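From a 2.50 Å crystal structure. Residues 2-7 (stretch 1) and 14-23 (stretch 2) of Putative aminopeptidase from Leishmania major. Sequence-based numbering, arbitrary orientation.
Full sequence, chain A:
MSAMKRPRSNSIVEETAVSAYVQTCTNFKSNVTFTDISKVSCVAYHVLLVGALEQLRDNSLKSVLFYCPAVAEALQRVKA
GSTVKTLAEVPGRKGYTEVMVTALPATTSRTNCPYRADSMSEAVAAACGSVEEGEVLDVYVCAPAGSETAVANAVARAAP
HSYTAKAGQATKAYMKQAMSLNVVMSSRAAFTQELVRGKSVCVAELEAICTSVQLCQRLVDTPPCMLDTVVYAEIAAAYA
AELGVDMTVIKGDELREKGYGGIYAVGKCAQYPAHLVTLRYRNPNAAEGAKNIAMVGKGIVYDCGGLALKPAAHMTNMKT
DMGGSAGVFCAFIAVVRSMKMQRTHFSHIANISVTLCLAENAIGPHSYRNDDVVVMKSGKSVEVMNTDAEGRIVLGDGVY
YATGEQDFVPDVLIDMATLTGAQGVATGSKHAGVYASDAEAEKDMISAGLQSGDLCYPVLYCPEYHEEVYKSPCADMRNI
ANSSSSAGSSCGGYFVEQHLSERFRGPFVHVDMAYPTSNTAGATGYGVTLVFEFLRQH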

# COMPACT_ATOMS: atom_id res chain seq x y z
N SER A 2 -13.75 48.40 -3.73
CA SER A 2 -14.12 47.01 -4.16
C SER A 2 -13.07 46.01 -3.70
O SER A 2 -13.39 45.07 -2.96
CB SER A 2 -14.30 46.91 -5.68
OG SER A 2 -14.41 45.55 -6.10
N ALA A 3 -11.84 46.23 -4.16
CA ALA A 3 -10.63 45.48 -3.74
C ALA A 3 -10.19 45.80 -2.27
O ALA A 3 -9.51 45.00 -1.61
CB ALA A 3 -9.48 45.73 -4.72
N MET A 4 -10.60 46.98 -1.79
CA MET A 4 -10.44 47.40 -0.39
C MET A 4 -11.65 47.02 0.50
O MET A 4 -11.49 46.84 1.72
CB MET A 4 -10.16 48.91 -0.35
N LYS A 5 -12.86 46.91 -0.07
CA LYS A 5 -14.06 46.43 0.68
C LYS A 5 -13.81 45.00 1.20
O LYS A 5 -13.91 44.72 2.40
CB LYS A 5 -15.34 46.47 -0.18
N ARG A 6 -13.42 44.14 0.26
CA ARG A 6 -13.17 42.71 0.46
C ARG A 6 -12.24 42.33 1.62
O ARG A 6 -11.07 42.74 1.65
CB ARG A 6 -12.59 42.10 -0.82
CG ARG A 6 -12.88 40.62 -0.92
CD ARG A 6 -12.24 39.98 -2.13
NE ARG A 6 -12.82 40.47 -3.37
CZ ARG A 6 -12.27 41.36 -4.18
NH1 ARG A 6 -11.08 41.88 -3.93
NH2 ARG A 6 -12.92 41.71 -5.27
N PRO A 7 -12.75 41.52 2.58
CA PRO A 7 -11.89 40.99 3.65
C PRO A 7 -11.25 39.66 3.21
O PRO A 7 -11.68 38.58 3.63
CB PRO A 7 -12.88 40.79 4.82
CG PRO A 7 -14.18 40.47 4.14
CD PRO A 7 -14.17 41.15 2.79
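Stretch 2, residues 14-23: EETAVSAYVQ

Stretch 2 is a continuous helix that runs on beyond both of its ends, and the N-terminal segment lies against one side of it, the side bearing Glu15, Ser19 and Val22. Stretch 1 is irregular: Ala3 to Lys5 have helical backbone angles without regular helical bonding, and Arg6 is extended. The backbones come nearest at Ala3 and Glu15, whose CA atoms are 5.3 Å apart.

Ser2, though poorly ordered, places its OG 3.2 Å from Ser19 OG in a hydrogen bond for which either hydroxyl could be the donor. Ala3 points toward the helix, and its small methyl permits the close approach: CB lies 3.7 Å from Glu15 O and 3.6 Å from Ser19 OG. Met4 points away and Lys5 is out of reach; neither touches the helix, and neither side chain is modelled past CB.

Arg6 anchors the contact. Its NH1 forms a salt bridge with Glu15 OE1 at 2.8 Å, pairing opposite charges in a buried site, and a weak hydrogen bond to Glu15 O at 3.3 Å. One turn along the helix, Ser19 OG accepts a nearly linear hydrogen bond from Arg6 NH2 at 2.9 Å. Both partners lie at the guanidinium edge, where its N-H groups point, while Val18 CG2 covers one face, 2.9 Å from Arg6 NH1. Pro7 then points away from the helix.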

# COMPACT_ATOMS: atom_id res chain seq x y z
N GLU A 14 -3.03 40.91 -5.76
CA GLU A 14 -3.90 39.74 -5.70
C GLU A 14 -5.36 40.21 -5.67
O GLU A 14 -6.20 39.70 -6.41
CB GLU A 14 -3.53 38.88 -4.47
CG GLU A 14 -4.02 37.43 -4.47
CD GLU A 14 -3.37 36.61 -3.34
OE1 GLU A 14 -2.11 36.50 -3.32
OE2 GLU A 14 -4.10 36.07 -2.48
N GLU A 15 -5.63 41.23 -4.85
CA GLU A 15 -6.99 41.72 -4.68
C GLU A 15 -7.51 42.44 -5.90
O GLU A 15 -8.71 42.42 -6.14
CB GLU A 15 -7.12 42.64 -3.46
CG GLU A 15 -7.07 41.93 -2.10
CD GLU A 15 -7.86 40.63 -2.03
OE1 GLU A 15 -9.05 40.60 -2.42
OE2 GLU A 15 -7.29 39.61 -1.57
N THR A 16 -6.62 43.08 -6.64
CA THR A 16 -7.00 43.78 -7.88
C THR A 16 -7.41 42.75 -8.92
O THR A 16 -8.40 42.93 -9.61
CB THR A 16 -5.85 44.68 -8.41
OG1 THR A 16 -5.87 45.93 -7.71
CG2 THR A 16 -5.97 44.97 -9.93
N ALA A 17 -6.66 41.66 -9.02
CA ALA A 17 -6.99 40.60 -9.97
C ALA A 17 -8.23 39.81 -9.58
O ALA A 17 -8.91 39.32 -10.48
CB ALA A 17 -5.81 39.66 -10.19
N VAL A 18 -8.53 39.64 -8.29
CA VAL A 18 -9.77 38.95 -7.90
C VAL A 18 -10.97 39.82 -8.28
O VAL A 18 -11.99 39.28 -8.72
CB VAL A 18 -9.88 38.50 -6.40
CG1 VAL A 18 -8.77 37.53 -5.97
CG2 VAL A 18 -9.86 39.68 -5.47
N SER A 19 -10.83 41.14 -8.15
CA SER A 19 -11.92 42.09 -8.53
C SER A 19 -12.32 41.97 -10.00
O SER A 19 -13.50 42.06 -10.34
CB SER A 19 -11.57 43.55 -8.18
OG SER A 19 -11.75 43.82 -6.79
N ALA A 20 -11.33 41.72 -10.84
CA ALA A 20 -11.53 41.44 -12.26
C ALA A 20 -12.12 40.06 -12.51
O ALA A 20 -12.98 39.92 -13.37
CB ALA A 20 -10.23 41.57 -13.04
N TYR A 21 -11.64 39.06 -11.79
CA TYR A 21 -12.22 37.71 -11.87
C TYR A 21 -13.70 37.74 -11.49
O TYR A 21 -14.53 37.07 -12.13
CB TYR A 21 -11.50 36.70 -10.96
CG TYR A 21 -12.18 35.37 -10.98
CD1 TYR A 21 -11.95 34.46 -12.01
CD2 TYR A 21 -13.14 35.06 -10.03
CE1 TYR A 21 -12.63 33.25 -12.07
CE2 TYR A 21 -13.82 33.85 -10.06
CZ TYR A 21 -13.56 32.95 -11.07
OH TYR A 21 -14.25 31.77 -11.07
N VAL A 22 -14.04 38.52 -10.47
CA VAL A 22 -15.43 38.65 -10.04
C VAL A 22 -16.24 39.18 -11.21
O VAL A 22 -17.24 38.58 -11.58
CB VAL A 22 -15.54 39.55 -8.82
CG1 VAL A 22 -16.98 39.94 -8.53
CG2 VAL A 22 -14.96 38.84 -7.60
N GLN A 23 -15.77 40.26 -11.82
CA GLN A 23 -16.47 40.86 -12.97
C GLN A 23 -16.77 39.90 -14.09
O GLN A 23 -17.85 39.94 -14.69
CB GLN A 23 -15.71 42.07 -13.54
CG GLN A 23 -15.74 43.29 -12.65
CD GLN A 23 -17.09 43.45 -12.01
OE1 GLN A 23 -17.24 43.26 -10.79
NE2 GLN A 23 -18.10 43.72 -12.84